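Long-range contacts in mandelate racemase / muconate lactonizing enzyme, C-terminal domain protein (Pseudovibrio sp. JE062, PDB 4JHM), which is of unknown function but belongs to the enolase superfamily, with a mandelate racemase / muconate lactonizing enzyme N-terminal domain and an enolase-like barrel domain: residues A[32-37]-A[60-65]; A[131-136]-A[347-352]. All blocks are in the same frame, centred on the assembly; numbering follows the deposited sequence.

Interaction 1 (A[32-37]-A[60-65])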
ATOM      1  N   PRO A  32       9.425  45.294  -0.942  1.00 88.79           N
ATOM      2  CA  PRO A  32      10.192  45.205   0.308  1.00 85.49           C
ATOM      3  C   PRO A  32       9.298  45.038   1.529  1.00 79.02           C
ATOM      4  O   PRO A  32       8.366  45.819   1.718  1.00 81.64           O
ATOM      5  CB  PRO A  32      10.929  46.549   0.369  1.00 86.91           C
ATOM      6  CG  PRO A  32      10.111  47.471  -0.472  1.00 89.20           C
ATOM      7  CD  PRO A  32       9.541  46.622  -1.569  1.00 86.60           C
ATOM      8  N   LEU A  33       9.581  44.032   2.351  1.00 72.97           N
ATOM      9  CA  LEU A  33       8.747  43.747   3.514  1.00 75.16           C
ATOM     10  C   LEU A  33       9.055  44.681   4.676  1.00 81.10           C
ATOM     11  O   LEU A  33      10.215  44.874   5.042  1.00 86.15           O
ATOM     12  CB  LEU A  33       8.937  42.305   3.978  1.00 74.31           C
ATOM     13  CG  LEU A  33       8.553  41.204   2.994  1.00 76.69           C
ATOM     14  CD1 LEU A  33       8.954  39.848   3.557  1.00 75.99           C
ATOM     15  CD2 LEU A  33       7.065  41.239   2.670  1.00 76.03           C
ATOM     16  N   LEU A  34       7.998  45.249   5.251  1.00 82.68           N
ATOM     17  CA  LEU A  34       8.095  46.042   6.470  1.00 79.69           C
ATOM     18  C   LEU A  34       7.859  45.144   7.677  1.00 80.40           C
ATOM     19  O   LEU A  34       6.796  44.537   7.813  1.00 82.44           O
ATOM     20  CB  LEU A  34       7.062  47.169   6.458  1.00 80.00           C
ATOM     21  CG  LEU A  34       7.419  48.473   5.733  1.00 79.84           C
ATOM     22  CD1 LEU A  34       8.111  48.217   4.406  1.00 82.33           C
ATOM     23  CD2 LEU A  34       6.163  49.303   5.529  1.00 80.29           C
ATOM     24  N   TYR A  35       8.852  45.068   8.556  1.00 83.66           N
ATOM     25  CA  TYR A  35       8.782  44.180   9.712  1.00 76.87           C
ATOM     26  C   TYR A  35       8.149  44.852  10.924  1.00 70.38           C
ATOM     27  O   TYR A  35       8.547  45.941  11.326  1.00 71.64           O
ATOM     28  CB  TYR A  35      10.172  43.621  10.035  1.00 75.74           C
ATOM     29  CG  TYR A  35      10.500  42.453   9.145  1.00 77.10           C
ATOM     30  CD1 TYR A  35      10.683  42.629   7.779  1.00 86.44           C
ATOM     31  CD2 TYR A  35      10.570  41.168   9.652  1.00 79.50           C
ATOM     32  CE1 TYR A  35      10.955  41.556   6.947  1.00 85.75           C
ATOM     33  CE2 TYR A  35      10.840  40.090   8.828  1.00 88.48           C
ATOM     34  CZ  TYR A  35      11.031  40.291   7.476  1.00 82.40           C
ATOM     35  OH  TYR A  35      11.299  39.221   6.659  1.00 85.57           O
ATOM     36  N   THR A  36       7.139  44.184  11.474  1.00 67.19           N
ATOM     37  CA  THR A  36       6.447  44.619  12.672  1.00 64.00           C
ATOM     38  C   THR A  36       6.597  43.553  13.735  1.00 68.63           C
ATOM     39  O   THR A  36       6.573  42.355  13.428  1.00 62.37           O
ATOM     40  CB  THR A  36       4.945  44.771  12.423  1.00 63.46           C
ATOM     41  OG1 THR A  36       4.725  45.689  11.351  1.00 70.60           O
ATOM     42  CG2 THR A  36       4.250  45.270  13.669  1.00 65.70           C
ATOM     43  N   ASN A  37       6.747  43.985  14.983  1.00 70.15           N
ATOM     44  CA  ASN A  37       6.770  43.068  16.113  1.00 71.32           C
ATOM     45  C   ASN A  37       5.518  43.278  16.958  1.00 77.02           C
ATOM     46  O   ASN A  37       5.142  44.417  17.239  1.00 86.42           O
ATOM     47  CB  ASN A  37       8.024  43.293  16.953  1.00 74.20           C
ATOM     48  CG  ASN A  37       8.313  42.144  17.903  1.00 75.57           C
ATOM     49  OD1 ASN A  37       7.514  41.222  18.052  1.00 81.00           O
ATOM     50  ND2 ASN A  37       9.466  42.198  18.556  1.00 76.67           N
ATOM     51  N   ASN A  60       3.675  47.971   2.096  1.00 71.01           N
ATOM     52  CA  ASN A  60       3.047  49.288   2.182  1.00 68.25           C
ATOM     53  C   ASN A  60       3.034  49.879   3.594  1.00 68.36           C
ATOM     54  O   ASN A  60       3.536  50.979   3.810  1.00 69.75           O
ATOM     55  CB  ASN A  60       1.622  49.227   1.634  1.00 68.87           C
ATOM     56  CG  ASN A  60       1.547  48.538   0.289  1.00 73.12           C
ATOM     57  OD1 ASN A  60       2.343  48.813  -0.607  1.00 78.66           O
ATOM     58  ND2 ASN A  60       0.590  47.635   0.139  1.00 75.76           N
ATOM     59  N   PHE A  61       2.453  49.164   4.550  1.00 67.51           N
ATOM     60  CA  PHE A  61       2.360  49.674   5.914  1.00 70.12           C
ATOM     61  C   PHE A  61       2.778  48.620   6.928  1.00 68.35           C
ATOM     62  O   PHE A  61       2.752  47.429   6.636  1.00 70.37           O
ATOM     63  CB  PHE A  61       0.927  50.119   6.230  1.00 70.53           C
ATOM     64  CG  PHE A  61       0.329  51.037   5.203  1.00 70.57           C
ATOM     65  CD1 PHE A  61       0.686  52.374   5.156  1.00 75.29           C
ATOM     66  CD2 PHE A  61      -0.608  50.566   4.294  1.00 69.35           C
ATOM     67  CE1 PHE A  61       0.133  53.222   4.210  1.00 76.68           C
ATOM     68  CE2 PHE A  61      -1.165  51.406   3.347  1.00 69.51           C
ATOM     69  CZ  PHE A  61      -0.793  52.735   3.301  1.00 72.87           C
ATOM     70  N   PHE A  62       3.159  49.065   8.123  1.00 69.41           N
ATOM     71  CA  PHE A  62       3.331  48.159   9.247  1.00 71.20           C
ATOM     72  C   PHE A  62       1.980  47.541   9.587  1.00 76.01           C
ATOM     73  O   PHE A  62       0.933  48.084   9.235  1.00 86.47           O
ATOM     74  CB  PHE A  62       3.908  48.884  10.456  1.00 73.73           C
ATOM     75  CG  PHE A  62       5.292  49.420  10.229  1.00 79.90           C
ATOM     76  CD1 PHE A  62       6.358  48.552  10.021  1.00 77.05           C
ATOM     77  CD2 PHE A  62       5.529  50.792  10.223  1.00 79.61           C
ATOM     78  CE1 PHE A  62       7.633  49.042   9.805  1.00 78.82           C
ATOM     79  CE2 PHE A  62       6.804  51.285  10.011  1.00 80.57           C
ATOM     80  CZ  PHE A  62       7.856  50.409   9.801  1.00 81.72           C
ATOM     81  N   ASP A  63       2.010  46.412  10.284  1.00 74.37           N
ATOM     82  CA  ASP A  63       0.845  45.545  10.396  1.00 74.66           C
ATOM     83  C   ASP A  63       0.048  45.753  11.679  1.00 73.68           C
ATOM     84  O   ASP A  63       0.595  45.674  12.776  1.00 80.86           O
ATOM     85  CB  ASP A  63       1.310  44.088  10.316  1.00 75.51           C
ATOM     86  CG  ASP A  63       0.165  43.111  10.242  1.00 71.12           C
ATOM     87  OD1 ASP A  63      -0.775  43.347   9.457  1.00 76.49           O
ATOM     88  OD2 ASP A  63       0.219  42.095  10.962  1.00 76.16           O
ATOM     89  N   ARG A  64      -1.250  46.004  11.532  1.00 74.43           N
ATOM     90  CA  ARG A  64      -2.173  45.990  12.673  1.00 75.24           C
ATOM     91  C   ARG A  64      -3.069  44.737  12.659  1.00 75.92           C
ATOM     92  O   ARG A  64      -3.922  44.574  13.528  1.00 72.92           O
ATOM     93  CB  ARG A  64      -3.050  47.239  12.677  1.00 74.50           C
ATOM     94  CG  ARG A  64      -2.306  48.564  12.674  1.00 78.55           C
ATOM     95  CD  ARG A  64      -3.289  49.724  12.623  1.00 79.13           C
ATOM     96  NE  ARG A  64      -2.654  50.968  12.203  1.00 83.73           N
ATOM     97  CZ  ARG A  64      -2.440  52.021  12.991  1.00 89.69           C
ATOM     98  NH1 ARG A  64      -1.853  53.102  12.498  1.00 94.02           N
ATOM     99  NH2 ARG A  64      -2.810  52.006  14.266  1.00 92.82           N
ATOM    100  N   CYS A  65      -2.868  43.861  11.675  1.00 75.34           N
ATOM    101  CA  CYS A  65      -3.650  42.629  11.542  1.00 72.91           C
ATOM    102  C   CYS A  65      -3.578  41.755  12.788  1.00 70.85           C
ATOM    103  O   CYS A  65      -4.601  41.330  13.323  1.00 69.39           O
ATOM    104  CB  CYS A  65      -3.159  41.814  10.341  1.00 73.14           C
ATOM    105  SG  CYS A  65      -4.063  40.268  10.080  1.00 77.65           S
TER
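T36 and D63 carry the one hydrogen bond of this contact. The backbone N of D63 donates to T36 OG1 over 3.0 Å, with a nearly straight N-H...O angle of 169°. With OG1 anti to the carbonyl carbon of T36 (chi1 -57°), the hydroxyl faces D63 N. The other branch of the threonine, CG2, comes to 3.8 Å from D63 O. T36 OG1 also lies 3.4 Å from F62 CB and close to the plane of the F62 ring, at its edge.

The F62 ring lies against L34 and Y35. Its CE1 meets L34 CB at 3.9 Å, and the two side chains cross at about a right angle. The carbonyl oxygen of Y35 approaches the same CE1 obliquely at 3.6 Å. L34 sends CD2 the other way, to the backbone of N60 and F61. Its nearest atom there is N60 O, at 3.6 Å.

D63 is fixed from its far end. OD1 of D63, just ahead of helix 65-73, takes a weak capping bond from C65 N, at the first residue of the helix. OD2 is bound by S56 OG. S56, on strand 50-58, also pairs by its backbone with T36, so it positions both D63 and T36. A second subunit packs against segment 60-65, where R71 of that subunit makes a cation-pi contact with F61.

The contact belongs to the N-terminal domain. It lies beside the four-stranded antiparallel sheet, where the chain leaves the outermost strand 50-58. T36 and R64 both touch F370 of strand 369-376. Strand 34-44 runs between strands 50-58 and 8-16, and segment 60-65 links strand 50-58 to helix 65-73.

Interaction 2 (A[131-136]-A[347-352])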
ATOM      1  N   ARG A 131      21.033  20.985  27.005  1.00 74.64           N
ATOM      2  CA  ARG A 131      22.184  21.828  26.723  1.00 79.33           C
ATOM      3  C   ARG A 131      21.869  23.245  27.157  1.00 87.19           C
ATOM      4  O   ARG A 131      20.703  23.628  27.248  1.00 94.22           O
ATOM      5  CB  ARG A 131      22.517  21.832  25.228  1.00 77.33           C
ATOM      6  CG  ARG A 131      22.060  20.596  24.474  1.00 78.88           C
ATOM      7  CD  ARG A 131      20.850  20.869  23.599  1.00 72.95           C
ATOM      8  NE  ARG A 131      21.279  21.118  22.231  1.00 71.05           N
ATOM      9  CZ  ARG A 131      20.490  21.046  21.168  1.00 67.15           C
ATOM     10  NH1 ARG A 131      19.204  20.741  21.293  1.00 63.93           N
ATOM     11  NH2 ARG A 131      20.999  21.283  19.971  1.00 69.10           N
ATOM     12  N   THR A 132      22.915  24.021  27.418  1.00 87.92           N
ATOM     13  CA  THR A 132      22.750  25.414  27.788  1.00 86.10           C
ATOM     14  C   THR A 132      23.176  26.313  26.624  1.00 82.18           C
ATOM     15  O   THR A 132      23.062  27.540  26.693  1.00 76.40           O
ATOM     16  CB  THR A 132      23.542  25.734  29.076  1.00 91.77           C
ATOM     17  OG1 THR A 132      22.949  26.857  29.740  1.00 96.75           O
ATOM     18  CG2 THR A 132      25.016  26.016  28.774  1.00 91.79           C
ATOM     19  N   LYS A 133      23.649  25.688  25.547  1.00 84.22           N
ATOM     20  CA  LYS A 133      24.056  26.406  24.337  1.00 86.97           C
ATOM     21  C   LYS A 133      23.876  25.524  23.105  1.00 80.33           C
ATOM     22  O   LYS A 133      23.676  24.317  23.232  1.00 80.86           O
ATOM     23  CB  LYS A 133      25.518  26.847  24.445  1.00 92.46           C
ATOM     24  CG  LYS A 133      26.521  25.703  24.452  1.00 91.69           C
ATOM     25  CD  LYS A 133      27.949  26.225  24.438  1.00 93.91           C
ATOM     26  CE  LYS A 133      28.959  25.087  24.467  1.00 95.72           C
ATOM     27  NZ  LYS A 133      30.352  25.587  24.632  1.00 97.31           N
ATOM     28  N   ILE A 134      23.963  26.119  21.917  1.00 75.81           N
ATOM     29  CA  ILE A 134      23.773  25.365  20.673  1.00 73.77           C
ATOM     30  C   ILE A 134      24.346  26.078  19.440  1.00 74.68           C
ATOM     31  O   ILE A 134      24.372  27.305  19.378  1.00 76.84           O
ATOM     32  CB  ILE A 134      22.281  25.087  20.435  1.00 71.94           C
ATOM     33  CG1 ILE A 134      22.062  24.446  19.064  1.00 74.39           C
ATOM     34  CG2 ILE A 134      21.484  26.377  20.526  1.00 75.61           C
ATOM     35  CD1 ILE A 134      20.604  24.223  18.723  1.00 72.31           C
ATOM     36  N   LYS A 135      24.805  25.297  18.463  1.00 76.42           N
ATOM     37  CA  LYS A 135      25.317  25.839  17.200  1.00 77.26           C
ATOM     38  C   LYS A 135      24.257  26.677  16.501  1.00 77.76           C
ATOM     39  O   LYS A 135      23.131  26.221  16.317  1.00 78.04           O
ATOM     40  CB  LYS A 135      25.727  24.707  16.252  1.00 73.83           C
ATOM     41  CG  LYS A 135      27.034  24.025  16.599  1.00 76.63           C
ATOM     42  CD  LYS A 135      28.188  24.615  15.813  1.00 82.11           C
ATOM     43  CE  LYS A 135      29.518  24.337  16.496  1.00 88.80           C
ATOM     44  NZ  LYS A 135      29.725  22.885  16.743  1.00 93.88           N
ATOM     45  N   SER A 136      24.625  27.889  16.100  1.00 76.79           N
ATOM     46  CA  SER A 136      23.739  28.735  15.312  1.00 76.00           C
ATOM     47  C   SER A 136      24.190  28.787  13.857  1.00 72.80           C
ATOM     48  O   SER A 136      25.319  28.428  13.534  1.00 75.22           O
ATOM     49  CB  SER A 136      23.717  30.153  15.882  1.00 84.80           C
ATOM     50  OG  SER A 136      25.008  30.742  15.843  1.00 88.44           O
ATOM     51  N   TYR A 347      28.483  29.352  18.908  1.00 85.74           N
ATOM     52  CA  TYR A 347      27.412  28.955  19.820  1.00 82.13           C
ATOM     53  C   TYR A 347      26.578  30.139  20.290  1.00 78.49           C
ATOM     54  O   TYR A 347      27.112  31.185  20.647  1.00 76.88           O
ATOM     55  CB  TYR A 347      27.989  28.241  21.047  1.00 83.68           C
ATOM     56  CG  TYR A 347      28.658  26.923  20.737  1.00 81.14           C
ATOM     57  CD1 TYR A 347      27.928  25.743  20.678  1.00 81.95           C
ATOM     58  CD2 TYR A 347      30.021  26.859  20.504  1.00 82.95           C
ATOM     59  CE1 TYR A 347      28.540  24.537  20.393  1.00 82.85           C
ATOM     60  CE2 TYR A 347      30.645  25.660  20.222  1.00 85.50           C
ATOM     61  CZ  TYR A 347      29.902  24.503  20.165  1.00 84.32           C
ATOM     62  OH  TYR A 347      30.535  23.315  19.881  1.00 84.43           O
ATOM     63  N   VAL A 348      25.260  29.961  20.282  1.00 77.37           N
ATOM     64  CA  VAL A 348      24.352  30.898  20.926  1.00 79.50           C
ATOM     65  C   VAL A 348      24.042  30.371  22.323  1.00 83.61           C
ATOM     66  O   VAL A 348      23.837  29.166  22.504  1.00 88.23           O
ATOM     67  CB  VAL A 348      23.042  31.046  20.140  1.00 76.32           C
ATOM     68  CG1 VAL A 348      22.191  29.797  20.287  1.00 80.13           C
ATOM     69  CG2 VAL A 348      22.269  32.260  20.621  1.00 78.24           C
ATOM     70  N   HIS A 349      24.011  31.265  23.309  1.00 82.04           N
ATOM     71  CA  HIS A 349      23.805  30.863  24.699  1.00 84.20           C
ATOM     72  C   HIS A 349      22.427  31.237  25.226  1.00 80.37           C
ATOM     73  O   HIS A 349      21.870  32.264  24.856  1.00 80.26           O
ATOM     74  CB  HIS A 349      24.867  31.500  25.596  1.00 88.39           C
ATOM     75  CG  HIS A 349      26.234  30.925  25.408  1.00 91.35           C
ATOM     76  ND1 HIS A 349      26.695  29.853  26.140  1.00 92.59           N
ATOM     77  CD2 HIS A 349      27.237  31.268  24.567  1.00 94.34           C
ATOM     78  CE1 HIS A 349      27.926  29.561  25.759  1.00 96.56           C
ATOM     79  NE2 HIS A 349      28.278  30.405  24.806  1.00 97.02           N
ATOM     80  N   ALA A 350      21.888  30.395  26.101  1.00 80.73           N
ATOM     81  CA  ALA A 350      20.651  30.710  26.796  1.00 79.91           C
ATOM     82  C   ALA A 350      20.851  31.989  27.587  1.00 84.65           C
ATOM     83  O   ALA A 350      21.864  32.138  28.265  1.00 84.53           O
ATOM     84  CB  ALA A 350      20.268  29.581  27.733  1.00 81.00           C
ATOM     85  N   PRO A 351      19.888  32.921  27.496  1.00 90.96           N
ATOM     86  CA  PRO A 351      19.953  34.186  28.237  1.00 91.60           C
ATOM     87  C   PRO A 351      20.063  33.987  29.747  1.00 93.94           C
ATOM     88  O   PRO A 351      19.922  32.869  30.240  1.00 94.64           O
ATOM     89  CB  PRO A 351      18.633  34.877  27.880  1.00 91.79           C
ATOM     90  CG  PRO A 351      18.222  34.275  26.575  1.00 89.37           C
ATOM     91  CD  PRO A 351      18.719  32.859  26.601  1.00 87.19           C
ATOM     92  N   ALA A 352      20.300  35.079  30.466  1.00 98.60           N
ATOM     93  CA  ALA A 352      20.639  35.021  31.884  1.00 97.62           C
ATOM     94  C   ALA A 352      19.432  34.797  32.795  1.00 97.84           C
ATOM     95  O   ALA A 352      19.458  33.915  33.655  1.00100.91           O
ATOM     96  CB  ALA A 352      21.362  36.296  32.289  1.00 98.77           C
TER
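K133, I134 and K135 pair antiparallel with H349, V348 and Y347, the two short strand axes coming within 4.5 Å at 138°. This adds the short strand 347-349 to strand 133-139, which also lies parallel to strands 163-167 and 323-326 in the barrel sheet of the enolase-like domain. I134 and V348 form the hydrogen-bonded pair, with V348 N to I134 O at 2.9 Å and a return bond from I134 N to V348 O. A350 N to T132 O, at 3.1 Å, extends the pairing past the strand.

I134 CG2 and V348 CG1 meet at 3.5 Å, side by side, and both side chains touch L311 of helix 304-316. K133 and H349 point together to the other face. There K133 CD packs on H349 CE1 at 3.6 Å, while H349 NE2 is held by D343.

The extended K133 chain also crosses Y347. Its CE lies over one face of the tyrosine ring, offset toward the rim. NZ makes a cation-pi contact there, 4.3 Å from the ring centroid and 9° off the normal. K135 is bent at chi2 and again at chi4 (55°), the turn that sets NZ, and K135 NZ makes a weak hydrogen bond of 3.3 Å to Y347 OH.

From the N terminus, the chain first meets interaction 1. Segment 32-37 opens it and segment 60-65 closes it, around a loop of 22 residues made mostly of strands 34-44 and 50-58. It ties the N-terminal sheet to the connection into helix 65-73. Interaction 2 opens later, at 131-136, and closes at 347-352 after 210 residues that hold most of the barrel strands and helices. It joins the early strand 133-139 to the late strand 347-349. The two contacts follow in series and neither nest nor cross. The centres of interactions 1 and 2 are about 30 Å apart. Their nearest atoms are about 14 Å apart. They lie on opposite sides of the chain's centre.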